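Local coordinates for glycosyl hydrolase family 62 protein (Coprinopsis cinerea, PDB 5B6T) that hydrolyses alpha-L-arabinofuranosidic linkages (EC 3.2.1.55), and probably removes arabinose side groups from the arabinoxylan of plant hemicellulose, at residues N101-S107 with T119-Y125; S217-F223 with E242-R248; P281-R285 with T310-C316. All coordinates share one frame; numbering follows the deposited sequence.

Interaction 1 (N101-S107 with T119-Y125)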
loop_
_atom_site.group_PDB
_atom_site.type_symbol
_atom_site.label_atom_id
_atom_site.label_comp_id
_atom_site.label_asym_id
_atom_site.label_seq_id
_atom_site.Cartn_x
_atom_site.Cartn_y
_atom_site.Cartn_z
ATOM N N ASN A 101 5.300 -6.227 11.526
ATOM C CA ASN A 101 4.961 -6.793 12.813
ATOM C C ASN A 101 5.878 -6.245 13.907
ATOM O O ASN A 101 6.001 -6.873 14.970
ATOM C CB ASN A 101 5.053 -8.325 12.776
ATOM C CG ASN A 101 6.473 -8.828 12.654
ATOM O OD1 ASN A 101 7.389 -8.091 12.261
ATOM N ND2 ASN A 101 6.655 -10.108 12.969
ATOM N N GLY A 102 6.491 -5.100 13.660
ATOM C CA GLY A 102 7.633 -4.603 14.453
ATOM C C GLY A 102 8.959 -4.759 13.695
ATOM O O GLY A 102 9.929 -3.984 13.894
ATOM N N ASN A 103 8.978 -5.751 12.807
ATOM C CA ASN A 103 10.030 -5.965 11.814
ATOM C C ASN A 103 9.354 -5.902 10.427
ATOM O O ASN A 103 8.140 -5.641 10.332
ATOM C CB ASN A 103 10.689 -7.326 12.108
ATOM C CG ASN A 103 12.082 -7.480 11.514
ATOM O OD1 ASN A 103 12.441 -6.953 10.445
ATOM N ND2 ASN A 103 12.869 -8.302 12.179
ATOM N N ALA A 104 10.119 -6.093 9.376
ATOM C CA ALA A 104 9.593 -6.299 8.030
ATOM C C ALA A 104 9.311 -7.780 7.876
ATOM O O ALA A 104 10.222 -8.594 7.965
ATOM C CB ALA A 104 10.620 -5.838 7.000
ATOM N N ALA A 105 8.043 -8.131 7.678
ATOM C CA ALA A 105 7.589 -9.522 7.749
ATOM C C ALA A 105 6.886 -10.017 6.508
ATOM O O ALA A 105 6.470 -9.228 5.624
ATOM C CB ALA A 105 6.691 -9.706 8.953
ATOM N N TYR A 106 6.748 -11.344 6.421
ATOM C CA TYR A 106 5.985 -11.927 5.340
ATOM C C TYR A 106 5.408 -13.283 5.700
ATOM O O TYR A 106 5.949 -13.990 6.576
ATOM C CB TYR A 106 6.846 -12.081 4.078
ATOM C CG TYR A 106 7.985 -13.073 4.255
ATOM C CD1 TYR A 106 9.205 -12.654 4.797
ATOM C CD2 TYR A 106 7.829 -14.410 3.916
ATOM C CE1 TYR A 106 10.243 -13.541 4.992
ATOM C CE2 TYR A 106 8.873 -15.318 4.082
ATOM C CZ TYR A 106 10.051 -14.875 4.642
ATOM O OH TYR A 106 11.101 -15.757 4.828
ATOM N N SER A 107 4.305 -13.612 5.025
ATOM C CA SER A 107 3.718 -14.952 5.005
ATOM C C SER A 107 3.682 -15.451 3.568
ATOM O O SER A 107 3.717 -14.661 2.619
ATOM C CB SER A 107 2.294 -14.934 5.580
ATOM O OG SER A 107 2.313 -14.542 6.928
ATOM N N THR A 119 0.974 -18.426 6.234
ATOM C CA THR A 119 1.919 -18.908 7.233
ATOM C C THR A 119 2.108 -17.940 8.388
ATOM O O THR A 119 1.849 -16.745 8.286
ATOM C CB THR A 119 3.291 -19.212 6.590
ATOM O OG1 THR A 119 3.779 -18.048 5.874
ATOM C CG2 THR A 119 3.211 -20.379 5.656
ATOM N N ALA A 120 2.591 -18.471 9.515
ATOM C CA ALA A 120 3.036 -17.658 10.615
ATOM C C ALA A 120 4.188 -16.747 10.147
ATOM O O ALA A 120 4.934 -17.129 9.275
ATOM C CB ALA A 120 3.525 -18.556 11.750
ATOM N N PRO A 121 4.317 -15.542 10.729
ATOM C CA PRO A 121 5.247 -14.563 10.164
ATOM C C PRO A 121 6.710 -15.007 10.187
ATOM O O PRO A 121 7.180 -15.656 11.173
ATOM C CB PRO A 121 5.077 -13.345 11.054
ATOM C CG PRO A 121 3.734 -13.477 11.660
ATOM C CD PRO A 121 3.519 -14.965 11.817
ATOM N N ARG A 122 7.409 -14.692 9.097
ATOM C CA ARG A 122 8.887 -14.717 9.049
ATOM C C ARG A 122 9.356 -13.291 8.765
ATOM O O ARG A 122 8.551 -12.457 8.341
ATOM C CB ARG A 122 9.391 -15.702 7.984
ATOM C CG ARG A 122 9.188 -17.164 8.383
ATOM C CD ARG A 122 9.504 -18.077 7.210
ATOM N NE ARG A 122 9.331 -19.503 7.519
ATOM C CZ ARG A 122 10.230 -20.470 7.300
ATOM N NH1 ARG A 122 11.414 -20.208 6.743
ATOM N NH2 ARG A 122 9.927 -21.726 7.634
ATOM N N THR A 123 10.620 -12.982 9.029
ATOM C CA THR A 123 11.108 -11.628 8.795
ATOM C C THR A 123 12.223 -11.565 7.735
ATOM O O THR A 123 12.948 -12.546 7.528
ATOM C CB THR A 123 11.570 -10.951 10.078
ATOM O OG1 THR A 123 12.636 -11.704 10.655
ATOM C CG2 THR A 123 10.428 -10.836 11.073
ATOM N N PHE A 124 12.308 -10.414 7.058
ATOM C CA PHE A 124 13.295 -10.174 6.016
ATOM C C PHE A 124 14.651 -9.748 6.600
ATOM O O PHE A 124 15.677 -9.748 5.897
ATOM C CB PHE A 124 12.788 -9.048 5.094
ATOM C CG PHE A 124 11.665 -9.428 4.174
ATOM C CD1 PHE A 124 11.851 -10.362 3.168
ATOM C CD2 PHE A 124 10.403 -8.822 4.293
ATOM C CE1 PHE A 124 10.845 -10.680 2.295
ATOM C CE2 PHE A 124 9.380 -9.138 3.397
ATOM C CZ PHE A 124 9.607 -10.076 2.406
ATOM N N TYR A 125 14.654 -9.287 7.852
ATOM C CA TYR A 125 15.873 -8.896 8.540
ATOM C C TYR A 125 15.863 -9.514 9.934
ATOM O O TYR A 125 14.820 -9.799 10.477
ATOM C CB TYR A 125 15.927 -7.382 8.741
ATOM C CG TYR A 125 15.768 -6.498 7.501
ATOM C CD1 TYR A 125 16.863 -6.145 6.728
ATOM C CD2 TYR A 125 14.538 -5.939 7.187
ATOM C CE1 TYR A 125 16.711 -5.304 5.646
ATOM C CE2 TYR A 125 14.377 -5.091 6.127
ATOM C CZ TYR A 125 15.448 -4.758 5.366
ATOM O OH TYR A 125 15.281 -3.877 4.316
HETATM O O HOH W 1 6.087 -16.751 6.791
HETATM O O HOH W 2 13.272 -15.035 5.861
#

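Interaction 2 (S217-F223 with E242-R248)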
loop_
_atom_site.group_PDB
_atom_site.type_symbol
_atom_site.label_atom_id
_atom_site.label_comp_id
_atom_site.label_asym_id
_atom_site.label_seq_id
_atom_site.Cartn_x
_atom_site.Cartn_y
_atom_site.Cartn_z
ATOM N N SER A 217 -0.195 20.970 3.746
ATOM C CA SER A 217 -0.252 22.237 4.486
ATOM C C SER A 217 -1.585 22.447 5.206
ATOM O O SER A 217 -1.650 23.200 6.176
ATOM C CB SER A 217 0.010 23.412 3.541
ATOM O OG SER A 217 -0.955 23.467 2.507
ATOM N N ASP A 218 -2.636 21.782 4.724
ATOM C CA ASP A 218 -3.954 21.784 5.390
ATOM C C ASP A 218 -4.143 20.649 6.405
ATOM O O ASP A 218 -5.231 20.447 6.915
ATOM C CB ASP A 218 -5.070 21.710 4.357
ATOM C CG ASP A 218 -4.906 20.522 3.406
ATOM O OD1 ASP A 218 -3.962 19.720 3.608
ATOM O OD2 ASP A 218 -5.710 20.425 2.474
ATOM N N GLY A 219 -3.081 19.896 6.696
ATOM C CA GLY A 219 -3.180 18.745 7.576
ATOM C C GLY A 219 -3.767 17.477 6.959
ATOM O O GLY A 219 -3.894 16.460 7.652
ATOM N N ARG A 220 -4.101 17.505 5.676
ATOM C CA ARG A 220 -4.774 16.371 5.042
ATOM C C ARG A 220 -3.804 15.472 4.276
ATOM O O ARG A 220 -2.812 15.918 3.717
ATOM C CB ARG A 220 -5.872 16.878 4.099
ATOM C CG ARG A 220 -6.978 17.683 4.778
ATOM C CD ARG A 220 -7.809 16.811 5.674
ATOM N NE ARG A 220 -8.837 17.568 6.401
ATOM C CZ ARG A 220 -9.638 17.031 7.310
ATOM N NH1 ARG A 220 -9.589 15.727 7.596
ATOM N NH2 ARG A 220 -10.517 17.803 7.926
ATOM N N ARG A 221 -4.138 14.196 4.231
ATOM C CA ARG A 221 -3.309 13.221 3.528
ATOM C C ARG A 221 -3.469 13.384 2.019
ATOM O O ARG A 221 -4.555 13.690 1.489
ATOM C CB ARG A 221 -3.671 11.791 3.936
ATOM C CG ARG A 221 -3.599 11.515 5.434
ATOM C CD ARG A 221 -2.278 11.982 6.011
ATOM N NE ARG A 221 -2.096 11.612 7.408
ATOM C CZ ARG A 221 -1.407 10.565 7.849
ATOM N NH1 ARG A 221 -0.848 9.681 7.018
ATOM N NH2 ARG A 221 -1.280 10.393 9.179
ATOM N N TRP A 222 -2.359 13.137 1.341
ATOM C CA TRP A 222 -2.306 13.187 -0.114
ATOM C C TRP A 222 -1.121 12.392 -0.625
ATOM O O TRP A 222 -0.270 11.991 0.164
ATOM C CB TRP A 222 -2.252 14.634 -0.621
ATOM C CG TRP A 222 -0.997 15.423 -0.278
ATOM C CD1 TRP A 222 -0.563 15.780 0.959
ATOM C CD2 TRP A 222 -0.048 15.952 -1.211
ATOM N NE1 TRP A 222 0.596 16.516 0.849
ATOM C CE2 TRP A 222 0.949 16.615 -0.464
ATOM C CE3 TRP A 222 0.052 15.939 -2.608
ATOM C CZ2 TRP A 222 2.023 17.257 -1.066
ATOM C CZ3 TRP A 222 1.109 16.557 -3.203
ATOM C CH2 TRP A 222 2.085 17.227 -2.439
ATOM N N PHE A 223 -1.062 12.187 -1.941
ATOM C CA PHE A 223 0.021 11.458 -2.592
ATOM C C PHE A 223 0.840 12.272 -3.554
ATOM O O PHE A 223 0.292 13.017 -4.369
ATOM C CB PHE A 223 -0.498 10.192 -3.335
ATOM C CG PHE A 223 -0.793 9.084 -2.386
ATOM C CD1 PHE A 223 -2.051 9.006 -1.757
ATOM C CD2 PHE A 223 0.202 8.216 -2.018
ATOM C CE1 PHE A 223 -2.296 8.011 -0.838
ATOM C CE2 PHE A 223 -0.041 7.235 -1.074
ATOM C CZ PHE A 223 -1.279 7.154 -0.470
ATOM N N GLU A 242 1.444 20.213 -4.055
ATOM C CA GLU A 242 0.043 20.421 -3.678
ATOM C C GLU A 242 -0.815 20.920 -4.853
ATOM O O GLU A 242 -1.968 20.498 -5.015
ATOM C CB GLU A 242 -0.094 21.321 -2.458
ATOM C CG GLU A 242 0.453 20.651 -1.211
ATOM C CD GLU A 242 0.192 21.396 0.073
ATOM O OE1 GLU A 242 -0.459 22.470 0.049
ATOM O OE2 GLU A 242 0.596 20.851 1.128
ATOM N N SER A 243 -0.224 21.765 -5.698
ATOM C CA SER A 243 -0.910 22.288 -6.906
ATOM C C SER A 243 -0.863 21.372 -8.147
ATOM O O SER A 243 -1.501 21.649 -9.186
ATOM C CB SER A 243 -0.326 23.661 -7.255
ATOM O OG SER A 243 1.038 23.534 -7.542
ATOM N N ASN A 244 -0.074 20.305 -8.055
ATOM C CA ASN A 244 -0.023 19.280 -9.080
ATOM C C ASN A 244 0.244 17.922 -8.410
ATOM O O ASN A 244 1.350 17.398 -8.459
ATOM C CB ASN A 244 0.982 19.577 -10.180
ATOM C CG ASN A 244 0.929 18.541 -11.267
ATOM O OD1 ASN A 244 -0.165 18.101 -11.659
ATOM N ND2 ASN A 244 2.094 18.117 -11.755
ATOM N N PRO A 245 -0.783 17.375 -7.752
ATOM C CA PRO A 245 -0.566 16.211 -6.884
ATOM C C PRO A 245 -0.817 14.905 -7.630
ATOM O O PRO A 245 -1.493 14.901 -8.652
ATOM C CB PRO A 245 -1.614 16.416 -5.803
ATOM C CG PRO A 245 -2.763 17.062 -6.521
ATOM C CD PRO A 245 -2.110 17.983 -7.518
ATOM N N PHE A 246 -0.348 13.772 -7.104
ATOM C CA PHE A 246 -0.795 12.533 -7.701
ATOM C C PHE A 246 -2.280 12.372 -7.366
ATOM O O PHE A 246 -3.103 12.151 -8.251
ATOM C CB PHE A 246 0.023 11.330 -7.219
ATOM C CG PHE A 246 -0.423 10.059 -7.838
ATOM C CD1 PHE A 246 -0.099 9.763 -9.164
ATOM C CD2 PHE A 246 -1.208 9.164 -7.111
ATOM C CE1 PHE A 246 -0.540 8.577 -9.758
ATOM C CE2 PHE A 246 -1.672 7.992 -7.690
ATOM C CZ PHE A 246 -1.329 7.693 -9.019
ATOM N N ALA A 247 -2.617 12.469 -6.081
ATOM C CA ALA A 247 -4.003 12.348 -5.642
ATOM C C ALA A 247 -4.157 13.150 -4.356
ATOM O O ALA A 247 -3.385 12.974 -3.422
ATOM C CB ALA A 247 -4.382 10.886 -5.434
ATOM N N ARG A 248 -5.156 14.018 -4.327
ATOM C CA ARG A 248 -5.367 14.960 -3.238
ATOM C C ARG A 248 -6.791 15.497 -3.381
ATOM O O ARG A 248 -7.382 15.364 -4.447
ATOM C CB ARG A 248 -4.356 16.104 -3.353
ATOM C CG ARG A 248 -4.361 17.092 -2.176
ATOM C CD ARG A 248 -3.092 17.947 -2.164
ATOM N NE ARG A 248 -3.159 18.900 -1.070
ATOM C CZ ARG A 248 -3.518 20.189 -1.163
ATOM N NH1 ARG A 248 -3.777 20.785 -2.325
ATOM N NH2 ARG A 248 -3.598 20.903 -0.044
HETATM O O HOH W 3 -3.164 18.057 1.632
#

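Interaction 3 (P281-R285 with T310-C316)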
loop_
_atom_site.group_PDB
_atom_site.type_symbol
_atom_site.label_atom_id
_atom_site.label_comp_id
_atom_site.label_asym_id
_atom_site.label_seq_id
_atom_site.Cartn_x
_atom_site.Cartn_y
_atom_site.Cartn_z
ATOM N N PRO A 281 -0.256 2.097 -18.014
ATOM C CA PRO A 281 -0.368 3.539 -17.928
ATOM C C PRO A 281 -1.757 4.104 -18.243
ATOM O O PRO A 281 -1.926 5.332 -18.233
ATOM C CB PRO A 281 0.656 4.006 -18.958
ATOM C CG PRO A 281 0.614 2.945 -20.010
ATOM C CD PRO A 281 0.464 1.668 -19.229
ATOM N N CYS A 282 -2.728 3.223 -18.489
ATOM C CA CYS A 282 -4.067 3.581 -18.956
ATOM C C CYS A 282 -5.106 3.301 -17.883
ATOM O O CYS A 282 -4.997 2.311 -17.141
ATOM C CB CYS A 282 -4.432 2.704 -20.158
ATOM S SG CYS A 282 -3.207 2.623 -21.505
ATOM N N ASN A 283 -6.114 4.161 -17.803
ATOM C CA ASN A 283 -7.254 3.930 -16.919
ATOM C C ASN A 283 -6.787 3.588 -15.515
ATOM O O ASN A 283 -7.144 2.559 -14.962
ATOM C CB ASN A 283 -8.184 2.820 -17.456
ATOM C CG ASN A 283 -9.369 2.533 -16.521
ATOM O OD1 ASN A 283 -9.942 3.457 -15.940
ATOM N ND2 ASN A 283 -9.740 1.247 -16.368
ATOM N N LEU A 284 -5.999 4.459 -14.908
ATOM C CA LEU A 284 -5.528 4.173 -13.543
ATOM C C LEU A 284 -6.726 4.142 -12.581
ATOM O O LEU A 284 -7.667 4.895 -12.727
ATOM C CB LEU A 284 -4.491 5.205 -13.059
ATOM C CG LEU A 284 -3.035 4.945 -13.480
ATOM C CD1 LEU A 284 -2.823 5.032 -14.975
ATOM C CD2 LEU A 284 -2.093 5.912 -12.754
ATOM N N ARG A 285 -6.643 3.242 -11.603
ATOM C CA ARG A 285 -7.628 3.128 -10.538
ATOM C C ARG A 285 -6.859 2.952 -9.238
ATOM O O ARG A 285 -5.947 2.124 -9.177
ATOM C CB ARG A 285 -8.548 1.926 -10.767
ATOM C CG ARG A 285 -9.448 2.024 -11.996
ATOM C CD ARG A 285 -10.248 0.737 -12.172
ATOM N NE ARG A 285 -9.512 -0.275 -12.904
ATOM C CZ ARG A 285 -9.867 -1.564 -13.019
ATOM N NH1 ARG A 285 -10.951 -2.056 -12.392
ATOM N NH2 ARG A 285 -9.101 -2.370 -13.750
ATOM N N THR A 310 -11.138 6.487 -9.913
ATOM C CA THR A 310 -11.019 6.144 -11.319
ATOM C C THR A 310 -10.482 7.357 -12.079
ATOM O O THR A 310 -11.002 8.450 -11.946
ATOM C CB THR A 310 -12.389 5.728 -11.875
ATOM O OG1 THR A 310 -12.864 4.565 -11.180
ATOM C CG2 THR A 310 -12.305 5.408 -13.329
ATOM N N GLN A 311 -9.403 7.172 -12.820
ATOM C CA GLN A 311 -8.786 8.300 -13.504
ATOM C C GLN A 311 -9.728 8.845 -14.588
ATOM O O GLN A 311 -10.287 8.059 -15.367
ATOM C CB GLN A 311 -7.473 7.868 -14.142
ATOM C CG GLN A 311 -6.732 8.963 -14.880
ATOM C CD GLN A 311 -5.477 8.454 -15.542
ATOM O OE1 GLN A 311 -5.355 7.279 -15.850
ATOM N NE2 GLN A 311 -4.546 9.367 -15.821
ATOM N N THR A 312 -9.874 10.174 -14.616
ATOM C CA THR A 312 -10.696 10.850 -15.618
ATOM C C THR A 312 -9.892 11.561 -16.699
ATOM O O THR A 312 -10.500 12.053 -17.663
ATOM C CB THR A 312 -11.672 11.845 -14.960
ATOM O OG1 THR A 312 -10.924 12.840 -14.266
ATOM C CG2 THR A 312 -12.581 11.123 -14.005
ATOM N N ASN A 313 -8.564 11.653 -16.561
ATOM C CA ASN A 313 -7.726 12.178 -17.641
ATOM C C ASN A 313 -6.853 11.086 -18.223
ATOM O O ASN A 313 -5.674 11.303 -18.530
ATOM C CB ASN A 313 -6.864 13.357 -17.169
ATOM C CG ASN A 313 -5.704 12.930 -16.283
ATOM O OD1 ASN A 313 -5.839 12.019 -15.431
ATOM N ND2 ASN A 313 -4.574 13.614 -16.443
ATOM N N SER A 314 -7.429 9.889 -18.369
ATOM C CA SER A 314 -6.681 8.740 -18.867
ATOM C C SER A 314 -6.130 8.911 -20.280
ATOM O O SER A 314 -6.813 9.429 -21.141
ATOM C CB SER A 314 -7.586 7.520 -18.879
ATOM O OG SER A 314 -6.922 6.405 -19.424
ATOM N N ALA A 315 -4.910 8.412 -20.479
ATOM C CA ALA A 315 -4.198 8.536 -21.757
ATOM C C ALA A 315 -4.614 7.470 -22.768
ATOM O O ALA A 315 -4.266 7.584 -23.949
ATOM C CB ALA A 315 -2.686 8.481 -21.540
ATOM N N CYS A 316 -5.369 6.463 -22.333
ATOM C CA CYS A 316 -5.594 5.293 -23.165
ATOM C C CYS A 316 -6.536 4.301 -22.471
ATOM O O CYS A 316 -6.960 4.527 -21.332
ATOM C CB CYS A 316 -4.259 4.622 -23.488
ATOM S SG CYS A 316 -3.066 4.509 -22.109
HETATM O O HOH W 4 -3.481 7.372 -17.924
HETATM O O HOH W 5 -10.415 5.878 -16.754
#

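Interaction 1 (N101-S107 with T119-Y125)
Tyr106 pairs with Arg122 across two antiparallel strands, and its phenol ring is held between the Arg122 chain on one side and the Phe124 ring on the other. This pairing adds the short strand 122-123 to the edge of a four-stranded blade of the five-bladed beta-propeller of the GH62 family. With chi1 at 65°, Tyr106 CG sits between its backbone N and carbonyl carbon, which turns the ring across the neighbouring strand. Arg122 CB lies over one face, 4.0 Å from the centroid of the Tyr106 ring, a CH-pi contact; the extended arginine chain then passes the phenol oxygen and carries its guanidinium away. Against the other side, Tyr106 CD1 stands 3.5 Å above the centre of the Phe124 ring. The two ring planes are inclined at 36°, neither parallel nor perpendicular, and Val98, Leu155 and Phe178 pack further round Phe124. In the plane of the phenol, a water 2.5 Å from Tyr106 OH donates to Thr123 O, tying the hydroxyl back to the partner strand. The backbone bonds are regular: Arg122 N reaches Tyr106 O at 3.0 Å, nearly straight at 177°, Tyr106 N donates to Arg122 O, and Phe124 N donates to Ala104 O. At one end, Asn103 ND2 and Thr123 OG1 grip Tyr125 O from opposite faces of its carbonyl plane. At the other, Ser107 OG donates to Thr119 O at 2.6 Å, and a second water joins Tyr106 O, already paired, to Ala120 O and Thr119 OG1, the last of which also bonds Thr108 N. The short pairing thus relies on aromatic and aliphatic cover over one face of the sheet, while hydroxyls, an amide and two waters extend its polar ties to carbonyls beyond the paired ones.

Interaction 2 (S217-F223 with E242-R248)
The Glu242 carboxylate takes two bonds from Ser217: the backbone N donates to OE2 and the hydroxyl OG to OE1, each at 2.7 Å. Both arrive on the syn side, so the serine grips the two oxygens together. Arg248 stands beside this pair, its NH2 3.3 Å from Asp218 OD2 in a salt bridge; Glu242 OE1 lies 3.5 Å from Arg248 NH2 but well out of the guanidinium plane, so charge alone links them. Arg248 NE donates to a water at the guanidinium edge, which in turn donates to Asp218 OD1 and Arg220 O. The same OD1 accepts from Arg220 N, an Asx turn that fixes the aspartate. Arg248 NH1 makes a weak bond to Glu242 O, a carbonyl also served by Asn250. Beneath the charges, Glu242 CG and Arg248 CD rest on one face of the Trp222 indole, CD 3.3 Å above its plane, while Pro245 CB meets Trp222 CE3. With an alanine at Glu242, Ser217 N and OG would probably lose their acceptors, Arg248 one of its two acidic partners, and the indole part of its cover. Further along, Phe223 N donates to Ala247 O at 2.9 Å. Phe223 O accepts from Phe246 N and weakly from Ala247 N at 3.4 Å, a classic beta bulge, and Phe246 O accepts from Trp7 and Asn251. Charges and Ser217 thus tie the loop to the turn 217-220, and the Phe223 backbone ties it to strand 221-228; the positive charge of Arg248 probably offsets the closeness of the two acids.

Interaction 3 (P281-R285 with T310-C316)
Arg285 faces Thr310 as a non-hydrogen-bonded antiparallel pair with CA atoms 4.6 Å apart, and next to it Gln311 N donates to Leu284 O at 2.9 Å before the backbones cease to pair regularly. This is the end of two strands in the propeller blade where strand 305-311 also adjoins the N-terminal strand 7-9, a closure of the Velcro type that joins the two ends of the chain. Beyond it, side chains take over. Gln311, fully extended with chi1 at -180°, lays its amide beside the facing loop, where OE1 accepts from Leu284 N at 3.0 Å and touches Leu284 CD1. A water donates to the same OE1 and to Pro281 O, and accepts from Ala315 N. On the other branch, Gln311 NE2 donates to Asn313 OD1, which settles which way the amide is turned; Asn313 is bonded in turn to Ser4 and Arg6 near the N terminus. Ser314 OG accepts from Asn283 N at 2.9 Å and donates to an in-plane lone pair of Cys316 O, so a single hydroxyl serves both segments. Another water donates to Asn283 OD1 and Gln311 O. The covalent link closes the end: Cys282 SG and Cys316 SG are 2.0 Å apart, with the disulfide torsion at -94°.

Overall arrangement
All three contacts are partly buried at the margins of the propeller, and they hold different elements. Interaction 1 lies across the chain's centre from the other two, its centre about 31 Å from that of interaction 2 and about 34 Å from that of interaction 3. Interactions 2 and 3 touch where Phe246 CZ meets Leu284 CD2 at 4.2 Å, and both also engage Trp7. Interaction 1 adds an edge strand, with its aromatic packing buried and its arginine end exposed. Interaction 2 pins a loop to a turn by charges above a buried indole, and to a strand by backbone bonds. Interaction 3, near the C terminus, relies on amides, a hydroxyl and the sole covalent crosslink among them.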